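Local coordinates for putative lipoprotein (Parabacteroides distasonis ATCC 8503, PDB 3JX8) that is of unknown function but, as a putative lipoprotein with an adhesin-head beta-solenoid domain, probably serves in cell adhesion and may bind lipid, at residues R6-G11 with D83-V88; E25-G30 with G63-I68; S31-Y36 with S106-I111; V47-N52 with T87-K92. All blocks are in the same frame, centred on the assembly; numbering follows the deposited sequence.

Interaction 1 of 4, residues R6-G11 with D83-V88; sequences RIDGNG and DLRPTV
I7 and L84 sit opposite each other in a short parallel pairing of strands 6-8 and 83-85, whose axes come within 4.7 Å and run 17° apart. The backbone bonds step along the pair: I7 N gives to D83 O, R85 N to I7 O at 2.8 Å, and G9 N to R85 O. R6, D8, D83 and R85 share one face of this ribbon. There the two guanidinium groups lie flat on each other, planes 25° apart, with R85 NH1 over the centre of the R6 group, 3.4 Å from R6 CZ. Two like charges can probably stack this closely because each has its own carboxylate. R6 grips D8 side-on, NE and NH2 both reaching OD1, with NE at 2.8 Å; R85 instead spreads NE and NH2 over the two oxygens of D83, NH2 lying 2.9 Å from OD2. The R85 chain turns at chi2 (-62°), which swings CD aside, and it crosses the extended R6 chain at about a right angle. On the other face I7 CG1 meets L84 CD2 at 4.0 Å, and Y56 packs on both residues. The whole is a two-stranded parallel ribbon at the surface, its exposed face carrying an arginine-arginine stack flanked by salt bridges.

Interaction 2 of 4, residues E25-G30 with G63-I68; sequences EITFVG and GGTLKI
T27 and L66 lie within a ladder of backbone hydrogen bonds between the parallel strands 25-29 and 65-68, whose axes are 4.5 Å apart. T27 N gives to L66 O and T27 O accepts from I68 N, so T27 is bonded through both its amide and its carbonyl to the residues flanking K67. L66 N to E25 O (2.8 Å) and V29 N to I68 O (2.9 Å) extend the ladder in the two directions. Weaker CA-H...O contacts run beside it, such as that from I26 CA to L66 O at 3.3 Å.

The apolar contacts lie on the face of I26, L66, F28 and I68. I26 and L66 run side by side, CG1 4.2 Å from CD2, and I68 CG2 comes equally near F28 CD1. F34, from the next strand along the chain, covers this face, meeting the F28 ring edge-to-face.

Polar and mixed contacts occupy the other face. The E25 chain, extended beyond CG, crosses T65, whose OG1 lies 3.7 Å from E25 CB; T65 CG2 reaches T27 OG1 at 3.9 Å. K67 NZ makes a salt bridge with E62, and the second subunit packs its M241 on T27 and its G242 on V29.

The chemistry is thus two-sided: branched and aromatic carbons turn into the core, while the face of E25, T65, T27 and K67 is mixed and partly exposed.

Interaction 3 of 4, residues S31-Y36 with S106-I111; sequences SADFEY and SGSFII. With SO4 (sulfate ion), chain H.
F34 and F109 belong to neighbouring parallel strands, 33-36 and 108-111, on one face of a beta-solenoid, and their side chains point the same way into its interior. The rings meet obliquely, planes at 45° and centroids 4.8 Å apart. F109 CE2 stands over the centre of one face of F34, while CD2 comes within 3.7 Å of F34 CG. The far end of the same F109 ring serves Y36: CZ lies 3.4 Å from Y36 CB. Y36 in turn receives I111 CD1 at its ring edge, near the plane, 3.8 Å from CD2. F34 and F109 lie on the same face of the sheet, and CG anti to the backbone N in each (chi1 -168° in F34) sets the two side chains side by side. I26 from strand 25-29 packs against F34, Y36 and F109, and Y36 OH is hydrogen-bonded to S95.

Such inward alignment of like residues at matching positions from coil to coil is a hallmark of parallel beta-helices, the class to which the pectate-lyase-like clan of this domain belongs. Strand 108-111 is held in register by S108 N to A32 O, F34 N to S108 O at 2.8 Å, I110 N to F34 O, and Y36 N to I110 O. On the outward face D33 OD1 rests 3.4 Å from S108 CB.

Before the strands, the two segments draw close where S31 and G107 have CA atoms 3.6 Å apart. S31 CB touches S106 OG, and a sulfate, probably from the crystallisation liquor, is bound by S106: the amide N gives to O1 at 2.7 Å in a nearly straight bond (175°), and OG gives to O3.

Interaction 4 of 4, residues V47-N52 with T87-K92; sequences VTIDEN and TVYKIK
I49 CD1 lies over the centre of one face of the Y89 ring, a CH-pi contact 3.5 Å from the centroid and only 8° off the ring normal. At the ring edge, near its plane, are T48 O and V47 CG1, the latter 4.0 Å from Y89 CE1. These residues join the antiparallel strands 47-50 and 89-92 at the end of the solenoid, where the N-terminal part of the chain departs from the parallel pattern of the later coils. I49 CG1 is anti to the backbone N (chi1 -160°), and CD1 carries the chain on over the tyrosine.

V47, I49, Y89 and I91 share this face; I68 of strand 65-70 packs on both Y89 and I91. T48 and K90 form the hydrogen-bonded pair, with T48 N giving to K90 O at 2.8 Å and K90 N returning a bond to T48 O at 3.0 Å. V47 and I91 are a non-hydrogen-bonded pair, where V47 CG2 approaches I91 CG1. On the other face T48 OG1 is hydrogen-bonded to T15 of a neighbouring strand.

At the end of strand 47-50, the buried D50 carboxylate gathers the turn around T87. Its OD2 accepts from G11 N, which ties in the N-terminal segment, and from T87 OG1, though the very short length modelled for that bond is doubtful. OD1 accepts weakly from V88 N and more firmly from T87 N, which lies 2.7 Å away on the syn side, 23° out of the carboxylate plane.

In the fold
The four contacts gather at the N-terminal end of an elongated, all-beta chain. Interactions 1 and 4 are closest, about 9 Å between centres; they share T87 and V88 and are joined through D50 and N52, so the surface ribbon is fastened to the antiparallel strands beneath. Interactions 3 and 4 lie about 12 Å apart and meet where strand 33-38 pairs with strand 89-95. Interaction 2 belongs to a second sheet and faces interaction 3, about 13 Å away, across a core of I26, F28, L66 and F34. Along the chain interaction 2 is nested within interaction 1, and interaction 4 within interaction 3. Distant segments thereby close the end from which the parallel coils continue.

Interaction 1 of 4, residues R6-G11 with D83-V88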
loop_
_atom_site.group_PDB
_atom_site.type_symbol
_atom_site.label_atom_id
_atom_site.label_comp_id
_atom_site.label_asym_id
_atom_site.label_seq_id
_atom_site.Cartn_x
_atom_site.Cartn_y
_atom_site.Cartn_z
ATOM N N ARG A 6 27.567 1.246 11.668
ATOM C CA ARG A 6 27.780 2.435 10.814
ATOM C C ARG A 6 29.232 2.596 10.369
ATOM O O ARG A 6 30.110 2.572 11.182
ATOM C CB ARG A 6 27.347 3.690 11.539
ATOM C CG ARG A 6 27.647 4.971 10.799
ATOM C CD ARG A 6 27.310 6.178 11.630
ATOM N NE ARG A 6 27.913 7.392 11.108
ATOM C CZ ARG A 6 27.610 8.627 11.513
ATOM N NH1 ARG A 6 26.686 8.854 12.459
ATOM N NH2 ARG A 6 28.220 9.661 10.950
ATOM N N ILE A 7 29.481 2.767 9.080
ATOM C CA ILE A 7 30.853 2.926 8.589
ATOM C C ILE A 7 30.927 4.232 7.809
ATOM O O ILE A 7 30.218 4.419 6.830
ATOM C CB ILE A 7 31.322 1.764 7.675
ATOM C CG1 ILE A 7 30.869 0.380 8.197
ATOM C CG2 ILE A 7 32.835 1.849 7.471
ATOM C CD1 ILE A 7 31.615 -0.151 9.421
ATOM N N ASP A 8 31.764 5.152 8.268
ATOM C CA ASP A 8 31.908 6.427 7.575
ATOM C C ASP A 8 32.970 6.329 6.506
ATOM O O ASP A 8 33.985 5.686 6.708
ATOM C CB ASP A 8 32.255 7.530 8.555
ATOM C CG ASP A 8 31.138 7.792 9.560
ATOM O OD1 ASP A 8 29.961 7.775 9.175
ATOM O OD2 ASP A 8 31.445 7.997 10.744
ATOM N N GLY A 9 32.718 6.973 5.373
ATOM C CA GLY A 9 33.702 7.069 4.304
ATOM C C GLY A 9 34.902 7.853 4.771
ATOM O O GLY A 9 34.754 8.877 5.411
ATOM N N ASN A 10 36.102 7.361 4.455
ATOM C CA ASN A 10 37.329 8.014 4.891
ATOM C C ASN A 10 37.690 9.237 4.053
ATOM O O ASN A 10 38.697 9.845 4.302
ATOM C CB ASN A 10 38.506 7.028 4.963
ATOM C CG ASN A 10 39.039 6.590 3.584
ATOM O OD1 ASN A 10 38.506 6.931 2.529
ATOM N ND2 ASN A 10 40.089 5.789 3.613
ATOM N N GLY A 11 36.888 9.572 3.050
ATOM C CA GLY A 11 37.100 10.800 2.295
ATOM C C GLY A 11 38.114 10.652 1.178
ATOM O O GLY A 11 38.501 11.626 0.580
ATOM N N ASP A 83 25.487 0.229 7.665
ATOM C CA ASP A 83 24.999 1.564 7.380
ATOM C C ASP A 83 26.202 2.403 6.891
ATOM O O ASP A 83 27.014 2.892 7.678
ATOM C CB ASP A 83 24.435 2.102 8.688
ATOM C CG ASP A 83 24.003 3.549 8.606
ATOM O OD1 ASP A 83 23.876 4.127 7.494
ATOM O OD2 ASP A 83 23.782 4.092 9.708
ATOM N N LEU A 84 26.328 2.520 5.582
ATOM C CA LEU A 84 27.494 3.144 4.992
ATOM C C LEU A 84 27.215 4.642 4.839
ATOM O O LEU A 84 26.137 5.029 4.422
ATOM C CB LEU A 84 27.802 2.504 3.645
ATOM C CG LEU A 84 27.948 0.969 3.645
ATOM C CD1 LEU A 84 28.323 0.443 2.278
ATOM C CD2 LEU A 84 28.931 0.493 4.654
ATOM N N ARG A 85 28.187 5.473 5.205
ATOM C CA ARG A 85 28.066 6.908 5.019
ATOM C C ARG A 85 29.194 7.386 4.106
ATOM O O ARG A 85 30.224 7.856 4.599
ATOM C CB ARG A 85 28.132 7.639 6.368
ATOM C CG ARG A 85 27.143 7.158 7.404
ATOM C CD ARG A 85 25.730 7.341 6.982
ATOM N NE ARG A 85 24.833 6.878 8.039
ATOM C CZ ARG A 85 24.518 7.558 9.153
ATOM N NH1 ARG A 85 24.988 8.771 9.386
ATOM N NH2 ARG A 85 23.704 7.017 10.050
ATOM N N PRO A 86 29.014 7.252 2.785
ATOM C CA PRO A 86 30.037 7.713 1.859
ATOM C C PRO A 86 30.091 9.223 1.758
ATOM O O PRO A 86 29.109 9.885 2.044
ATOM C CB PRO A 86 29.608 7.103 0.515
ATOM C CG PRO A 86 28.207 6.811 0.649
ATOM C CD PRO A 86 27.943 6.531 2.083
ATOM N N THR A 87 31.255 9.754 1.388
ATOM C CA THR A 87 31.379 11.159 1.033
ATOM C C THR A 87 31.105 11.328 -0.466
ATOM O O THR A 87 30.736 12.401 -0.889
ATOM C CB THR A 87 32.744 11.747 1.432
ATOM O OG1 THR A 87 33.792 11.094 0.723
ATOM C CG2 THR A 87 32.978 11.585 2.931
ATOM N N VAL A 88 31.237 10.258 -1.251
ATOM C CA VAL A 88 30.979 10.281 -2.700
ATOM C C VAL A 88 30.535 8.874 -3.028
ATOM O O VAL A 88 31.122 7.930 -2.519
ATOM C CB VAL A 88 32.288 10.500 -3.535
ATOM C CG1 VAL A 88 31.966 10.580 -5.037
ATOM C CG2 VAL A 88 33.004 11.731 -3.110
#

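Interaction 2 of 4, residues E25-G30 with G63-I68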
loop_
_atom_site.group_PDB
_atom_site.type_symbol
_atom_site.label_atom_id
_atom_site.label_comp_id
_atom_site.label_asym_id
_atom_site.label_seq_id
_atom_site.Cartn_x
_atom_site.Cartn_y
_atom_site.Cartn_z
ATOM N N GLU A 25 18.715 -7.674 -15.045
ATOM C CA GLU A 25 18.041 -7.295 -13.816
ATOM C C GLU A 25 19.044 -6.655 -12.847
ATOM O O GLU A 25 20.224 -7.037 -12.832
ATOM C CB GLU A 25 17.397 -8.548 -13.262
ATOM C CG GLU A 25 16.669 -8.372 -11.985
ATOM C CD GLU A 25 16.007 -9.665 -11.514
ATOM O OE1 GLU A 25 15.537 -10.459 -12.399
ATOM O OE2 GLU A 25 15.962 -9.853 -10.258
ATOM N N ILE A 26 18.581 -5.658 -12.084
ATOM C CA ILE A 26 19.405 -4.921 -11.104
ATOM C C ILE A 26 18.751 -4.947 -9.736
ATOM O O ILE A 26 17.584 -4.593 -9.608
ATOM C CB ILE A 26 19.606 -3.444 -11.492
ATOM C CG1 ILE A 26 20.412 -3.301 -12.802
ATOM C CG2 ILE A 26 20.310 -2.675 -10.351
ATOM C CD1 ILE A 26 20.439 -1.835 -13.376
ATOM N N THR A 27 19.513 -5.365 -8.722
ATOM C CA THR A 27 19.178 -5.181 -7.324
ATOM C C THR A 27 20.154 -4.149 -6.810
ATOM O O THR A 27 21.351 -4.435 -6.720
ATOM C CB THR A 27 19.410 -6.465 -6.512
ATOM O OG1 THR A 27 18.484 -7.437 -6.944
ATOM C CG2 THR A 27 19.183 -6.223 -5.039
ATOM N N PHE A 28 19.664 -2.972 -6.458
ATOM C CA PHE A 28 20.509 -1.859 -6.014
ATOM C C PHE A 28 20.006 -1.329 -4.701
ATOM O O PHE A 28 18.903 -0.821 -4.636
ATOM C CB PHE A 28 20.456 -0.744 -7.040
ATOM C CG PHE A 28 21.002 0.567 -6.549
ATOM C CD1 PHE A 28 22.211 0.630 -5.866
ATOM C CD2 PHE A 28 20.337 1.750 -6.839
ATOM C CE1 PHE A 28 22.719 1.851 -5.408
ATOM C CE2 PHE A 28 20.834 2.992 -6.388
ATOM C CZ PHE A 28 22.037 3.028 -5.677
ATOM N N VAL A 29 20.794 -1.440 -3.647
ATOM C CA VAL A 29 20.416 -0.908 -2.362
ATOM C C VAL A 29 21.460 0.115 -1.996
ATOM O O VAL A 29 22.664 -0.193 -1.987
ATOM C CB VAL A 29 20.454 -1.999 -1.290
ATOM C CG1 VAL A 29 20.147 -1.393 0.114
ATOM C CG2 VAL A 29 19.578 -3.184 -1.712
ATOM N N GLY A 30 21.026 1.306 -1.639
ATOM C CA GLY A 30 21.962 2.334 -1.200
ATOM C C GLY A 30 21.672 3.724 -1.707
ATOM O O GLY A 30 20.629 3.987 -2.329
ATOM N N GLY A 63 23.784 -14.820 -11.922
ATOM C CA GLY A 63 22.494 -15.305 -12.391
ATOM C C GLY A 63 21.817 -14.260 -13.246
ATOM O O GLY A 63 20.617 -14.097 -13.187
ATOM N N GLY A 64 22.611 -13.542 -14.033
ATOM C CA GLY A 64 22.097 -12.472 -14.852
ATOM C C GLY A 64 21.525 -11.270 -14.141
ATOM O O GLY A 64 20.767 -10.520 -14.755
ATOM N N THR A 65 21.899 -11.085 -12.872
ATOM C CA THR A 65 21.480 -9.945 -12.070
ATOM C C THR A 65 22.668 -9.185 -11.496
ATOM O O THR A 65 23.532 -9.780 -10.859
ATOM C CB THR A 65 20.580 -10.408 -10.913
ATOM O OG1 THR A 65 19.440 -11.063 -11.472
ATOM C CG2 THR A 65 20.101 -9.246 -10.060
ATOM N N LEU A 66 22.700 -7.874 -11.743
ATOM C CA LEU A 66 23.648 -6.976 -11.129
ATOM C C LEU A 66 23.161 -6.698 -9.714
ATOM O O LEU A 66 22.036 -6.231 -9.499
ATOM C CB LEU A 66 23.781 -5.668 -11.929
ATOM C CG LEU A 66 24.632 -4.571 -11.276
ATOM C CD1 LEU A 66 26.087 -5.001 -11.137
ATOM C CD2 LEU A 66 24.497 -3.239 -12.040
ATOM N N LYS A 67 24.023 -6.979 -8.760
ATOM C CA LYS A 67 23.731 -6.813 -7.366
ATOM C C LYS A 67 24.738 -5.863 -6.746
ATOM O O LYS A 67 25.957 -6.149 -6.766
ATOM C CB LYS A 67 23.820 -8.167 -6.689
ATOM C CG LYS A 67 22.803 -9.163 -7.195
ATOM C CD LYS A 67 23.090 -10.544 -6.621
ATOM C CE LYS A 67 22.095 -11.579 -7.125
ATOM N NZ LYS A 67 22.054 -12.830 -6.259
ATOM N N ILE A 68 24.235 -4.743 -6.210
ATOM C CA ILE A 68 25.040 -3.733 -5.510
ATOM C C ILE A 68 24.321 -3.403 -4.202
ATOM O O ILE A 68 23.231 -2.828 -4.207
ATOM C CB ILE A 68 25.259 -2.454 -6.365
ATOM C CG1 ILE A 68 26.089 -2.810 -7.602
ATOM C CG2 ILE A 68 25.965 -1.326 -5.553
ATOM C CD1 ILE A 68 26.274 -1.675 -8.616
#

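Interaction 3 of 4, residues S31-Y36 with S106-I111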
loop_
_atom_site.group_PDB
_atom_site.type_symbol
_atom_site.label_atom_id
_atom_site.label_comp_id
_atom_site.label_asym_id
_atom_site.label_seq_id
_atom_site.Cartn_x
_atom_site.Cartn_y
_atom_site.Cartn_z
ATOM N N SER A 31 22.626 4.615 -1.434
ATOM C CA SER A 31 22.448 6.054 -1.617
ATOM C C SER A 31 23.176 6.610 -2.821
ATOM O O SER A 31 23.206 7.823 -2.993
ATOM C CB SER A 31 22.933 6.802 -0.363
ATOM O OG SER A 31 24.349 6.709 -0.217
ATOM N N ALA A 32 23.710 5.743 -3.678
ATOM C CA ALA A 32 24.518 6.202 -4.818
ATOM C C ALA A 32 23.683 6.979 -5.827
ATOM O O ALA A 32 22.473 6.813 -5.912
ATOM C CB ALA A 32 25.181 5.021 -5.522
ATOM N N ASP A 33 24.357 7.814 -6.598
ATOM C CA ASP A 33 23.856 8.225 -7.902
ATOM C C ASP A 33 24.293 7.173 -8.917
ATOM O O ASP A 33 25.487 7.004 -9.190
ATOM C CB ASP A 33 24.391 9.594 -8.279
ATOM C CG ASP A 33 23.837 10.693 -7.381
ATOM O OD1 ASP A 33 22.671 10.606 -6.933
ATOM O OD2 ASP A 33 24.552 11.671 -7.144
ATOM N N PHE A 34 23.311 6.453 -9.443
ATOM C CA PHE A 34 23.516 5.323 -10.317
ATOM C C PHE A 34 23.034 5.752 -11.681
ATOM O O PHE A 34 21.880 6.068 -11.847
ATOM C CB PHE A 34 22.701 4.147 -9.766
ATOM C CG PHE A 34 22.990 2.787 -10.384
ATOM C CD1 PHE A 34 23.261 2.622 -11.740
ATOM C CD2 PHE A 34 22.874 1.653 -9.594
ATOM C CE1 PHE A 34 23.460 1.355 -12.272
ATOM C CE2 PHE A 34 23.109 0.386 -10.118
ATOM C CZ PHE A 34 23.399 0.232 -11.440
ATOM N N GLU A 35 23.930 5.781 -12.655
ATOM C CA GLU A 35 23.574 6.016 -14.056
ATOM C C GLU A 35 23.608 4.725 -14.851
ATOM O O GLU A 35 24.645 4.054 -14.903
ATOM C CB GLU A 35 24.580 6.942 -14.709
ATOM C CG GLU A 35 24.560 8.326 -14.205
ATOM C CD GLU A 35 25.638 9.174 -14.862
ATOM O OE1 GLU A 35 26.340 8.682 -15.806
ATOM O OE2 GLU A 35 25.773 10.341 -14.440
ATOM N N TYR A 36 22.491 4.402 -15.495
ATOM C CA TYR A 36 22.368 3.169 -16.259
ATOM C C TYR A 36 21.933 3.509 -17.670
ATOM O O TYR A 36 21.233 4.500 -17.894
ATOM C CB TYR A 36 21.368 2.187 -15.607
ATOM C CG TYR A 36 21.072 0.990 -16.494
ATOM C CD1 TYR A 36 21.896 -0.121 -16.489
ATOM C CD2 TYR A 36 20.002 1.002 -17.376
ATOM C CE1 TYR A 36 21.657 -1.186 -17.336
ATOM C CE2 TYR A 36 19.760 -0.047 -18.226
ATOM C CZ TYR A 36 20.590 -1.147 -18.197
ATOM O OH TYR A 36 20.365 -2.203 -19.067
ATOM N N SER A 106 17.816 5.681 -0.456
ATOM C CA SER A 106 17.726 7.099 -0.662
ATOM C C SER A 106 18.484 7.524 -1.910
ATOM O O SER A 106 18.638 8.701 -2.134
ATOM C CB SER A 106 18.346 7.813 0.535
ATOM O OG SER A 106 19.742 7.520 0.551
ATOM N N GLY A 107 18.974 6.576 -2.701
ATOM C CA GLY A 107 19.758 6.909 -3.876
ATOM C C GLY A 107 18.959 7.407 -5.067
ATOM O O GLY A 107 17.733 7.604 -5.005
ATOM N N SER A 108 19.662 7.615 -6.163
ATOM C CA SER A 108 19.062 8.106 -7.356
ATOM C C SER A 108 19.479 7.241 -8.544
ATOM O O SER A 108 20.647 6.986 -8.763
ATOM C CB SER A 108 19.460 9.560 -7.516
ATOM O OG SER A 108 19.176 10.004 -8.805
ATOM N N PHE A 109 18.514 6.725 -9.272
ATOM C CA PHE A 109 18.773 5.857 -10.394
ATOM C C PHE A 109 18.269 6.547 -11.645
ATOM O O PHE A 109 17.079 6.823 -11.731
ATOM C CB PHE A 109 18.063 4.540 -10.185
ATOM C CG PHE A 109 18.398 3.529 -11.210
ATOM C CD1 PHE A 109 17.822 3.590 -12.474
ATOM C CD2 PHE A 109 19.295 2.508 -10.924
ATOM C CE1 PHE A 109 18.105 2.621 -13.434
ATOM C CE2 PHE A 109 19.616 1.553 -11.891
ATOM C CZ PHE A 109 19.026 1.619 -13.159
ATOM N N ILE A 110 19.157 6.811 -12.606
ATOM C CA ILE A 110 18.851 7.652 -13.784
ATOM C C ILE A 110 19.232 6.990 -15.099
ATOM O O ILE A 110 20.367 6.528 -15.240
ATOM C CB ILE A 110 19.615 9.009 -13.691
ATOM C CG1 ILE A 110 19.218 9.713 -12.373
ATOM C CG2 ILE A 110 19.311 9.910 -14.887
ATOM C CD1 ILE A 110 19.899 11.073 -12.138
ATOM N N ILE A 111 18.289 6.934 -16.041
ATOM C CA ILE A 111 18.520 6.492 -17.422
ATOM C C ILE A 111 18.327 7.727 -18.290
ATOM O O ILE A 111 17.263 8.361 -18.219
ATOM C CB ILE A 111 17.518 5.413 -17.874
ATOM C CG1 ILE A 111 17.611 4.202 -16.968
ATOM C CG2 ILE A 111 17.755 5.033 -19.332
ATOM C CD1 ILE A 111 16.786 3.028 -17.451
HETATM S S SO4 H . 20.345 4.571 2.006
HETATM O O1 SO4 H . 20.027 4.556 0.575
HETATM O O2 SO4 H . 21.815 4.435 2.197
HETATM O O3 SO4 H . 19.903 5.797 2.699
HETATM O O4 SO4 H . 19.675 3.447 2.653
#

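Interaction 4 of 4, residues V47-N52 with T87-K92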
loop_
_atom_site.group_PDB
_atom_site.type_symbol
_atom_site.label_atom_id
_atom_site.label_comp_id
_atom_site.label_asym_id
_atom_site.label_seq_id
_atom_site.Cartn_x
_atom_site.Cartn_y
_atom_site.Cartn_z
ATOM N N VAL A 47 32.265 1.725 -10.231
ATOM C CA VAL A 47 31.787 2.217 -8.935
ATOM C C VAL A 47 32.862 3.120 -8.325
ATOM O O VAL A 47 34.047 2.745 -8.270
ATOM C CB VAL A 47 31.511 1.065 -7.943
ATOM C CG1 VAL A 47 31.086 1.622 -6.565
ATOM C CG2 VAL A 47 30.478 0.088 -8.501
ATOM N N THR A 48 32.440 4.295 -7.867
ATOM C CA THR A 48 33.290 5.231 -7.169
ATOM C C THR A 48 32.728 5.431 -5.759
ATOM O O THR A 48 31.577 5.853 -5.582
ATOM C CB THR A 48 33.333 6.565 -7.896
ATOM O OG1 THR A 48 33.798 6.362 -9.238
ATOM C CG2 THR A 48 34.247 7.581 -7.158
ATOM N N ILE A 49 33.539 5.137 -4.750
ATOM C CA ILE A 49 33.125 5.327 -3.357
ATOM C C ILE A 49 34.394 5.517 -2.519
ATOM O O ILE A 49 35.510 5.161 -2.974
ATOM C CB ILE A 49 32.249 4.105 -2.871
ATOM C CG1 ILE A 49 31.414 4.474 -1.632
ATOM C CG2 ILE A 49 33.097 2.830 -2.628
ATOM C CD1 ILE A 49 30.278 3.488 -1.341
ATOM N N ASP A 50 34.255 6.074 -1.320
ATOM C CA ASP A 50 35.374 6.141 -0.401
ATOM C C ASP A 50 36.055 4.764 -0.357
ATOM O O ASP A 50 35.390 3.731 -0.227
ATOM C CB ASP A 50 34.936 6.564 1.006
ATOM C CG ASP A 50 34.165 7.889 1.012
ATOM O OD1 ASP A 50 33.044 7.899 0.481
ATOM O OD2 ASP A 50 34.658 8.910 1.554
ATOM N N GLU A 51 37.384 4.763 -0.468
ATOM C CA GLU A 51 38.149 3.536 -0.653
ATOM C C GLU A 51 37.848 2.507 0.439
ATOM O O GLU A 51 37.824 1.297 0.185
ATOM C CB GLU A 51 39.650 3.819 -0.714
ATOM C CG GLU A 51 40.227 4.364 0.579
ATOM C CD GLU A 51 41.656 4.899 0.454
ATOM O OE1 GLU A 51 42.403 4.543 -0.504
ATOM O OE2 GLU A 51 42.027 5.648 1.376
ATOM N N ASN A 52 37.609 2.980 1.653
ATOM C CA ASN A 52 37.360 2.069 2.760
ATOM C C ASN A 52 36.002 1.340 2.684
ATOM O O ASN A 52 35.853 0.272 3.242
ATOM C CB ASN A 52 37.541 2.796 4.092
ATOM C CG ASN A 52 36.530 3.905 4.291
ATOM O OD1 ASN A 52 36.296 4.714 3.405
ATOM N ND2 ASN A 52 35.937 3.952 5.480
ATOM N N THR A 87 31.255 9.754 1.388
ATOM C CA THR A 87 31.379 11.159 1.033
ATOM C C THR A 87 31.105 11.328 -0.466
ATOM O O THR A 87 30.736 12.401 -0.889
ATOM C CB THR A 87 32.744 11.747 1.432
ATOM O OG1 THR A 87 33.792 11.094 0.723
ATOM C CG2 THR A 87 32.978 11.585 2.931
ATOM N N VAL A 88 31.237 10.258 -1.251
ATOM C CA VAL A 88 30.979 10.281 -2.700
ATOM C C VAL A 88 30.535 8.874 -3.028
ATOM O O VAL A 88 31.122 7.930 -2.519
ATOM C CB VAL A 88 32.288 10.500 -3.535
ATOM C CG1 VAL A 88 31.966 10.580 -5.037
ATOM C CG2 VAL A 88 33.004 11.731 -3.110
ATOM N N TYR A 89 29.529 8.711 -3.874
ATOM C CA TYR A 89 29.076 7.372 -4.248
ATOM C C TYR A 89 28.362 7.456 -5.577
ATOM O O TYR A 89 27.259 7.995 -5.660
ATOM C CB TYR A 89 28.208 6.771 -3.144
ATOM C CG TYR A 89 27.848 5.303 -3.277
ATOM C CD1 TYR A 89 28.458 4.456 -4.216
ATOM C CD2 TYR A 89 26.906 4.742 -2.424
ATOM C CE1 TYR A 89 28.101 3.116 -4.308
ATOM C CE2 TYR A 89 26.570 3.389 -2.508
ATOM C CZ TYR A 89 27.160 2.593 -3.449
ATOM O OH TYR A 89 26.827 1.266 -3.502
ATOM N N LYS A 90 29.042 6.974 -6.623
ATOM C CA LYS A 90 28.571 7.056 -7.997
ATOM C C LYS A 90 28.738 5.693 -8.637
ATOM O O LYS A 90 29.762 5.001 -8.410
ATOM C CB LYS A 90 29.373 8.073 -8.792
ATOM C CG LYS A 90 29.221 9.483 -8.294
ATOM C CD LYS A 90 29.890 10.533 -9.207
ATOM C CE LYS A 90 31.374 10.614 -9.011
ATOM N NZ LYS A 90 32.013 11.586 -9.958
ATOM N N ILE A 91 27.749 5.310 -9.439
ATOM C CA ILE A 91 27.783 4.051 -10.145
ATOM C C ILE A 91 27.434 4.335 -11.610
ATOM O O ILE A 91 26.496 5.089 -11.901
ATOM C CB ILE A 91 26.749 3.050 -9.574
ATOM C CG1 ILE A 91 27.004 2.832 -8.072
ATOM C CG2 ILE A 91 26.775 1.728 -10.391
ATOM C CD1 ILE A 91 25.877 2.097 -7.308
ATOM N N LYS A 92 28.205 3.765 -12.527
ATOM C CA LYS A 92 27.867 3.817 -13.944
ATOM C C LYS A 92 27.847 2.389 -14.469
ATOM O O LYS A 92 28.785 1.607 -14.238
ATOM C CB LYS A 92 28.860 4.681 -14.717
ATOM C CG LYS A 92 28.767 6.157 -14.367
ATOM C CD LYS A 92 29.527 7.014 -15.348
ATOM C CE LYS A 92 29.396 8.488 -14.990
ATOM N NZ LYS A 92 29.671 9.347 -16.179
#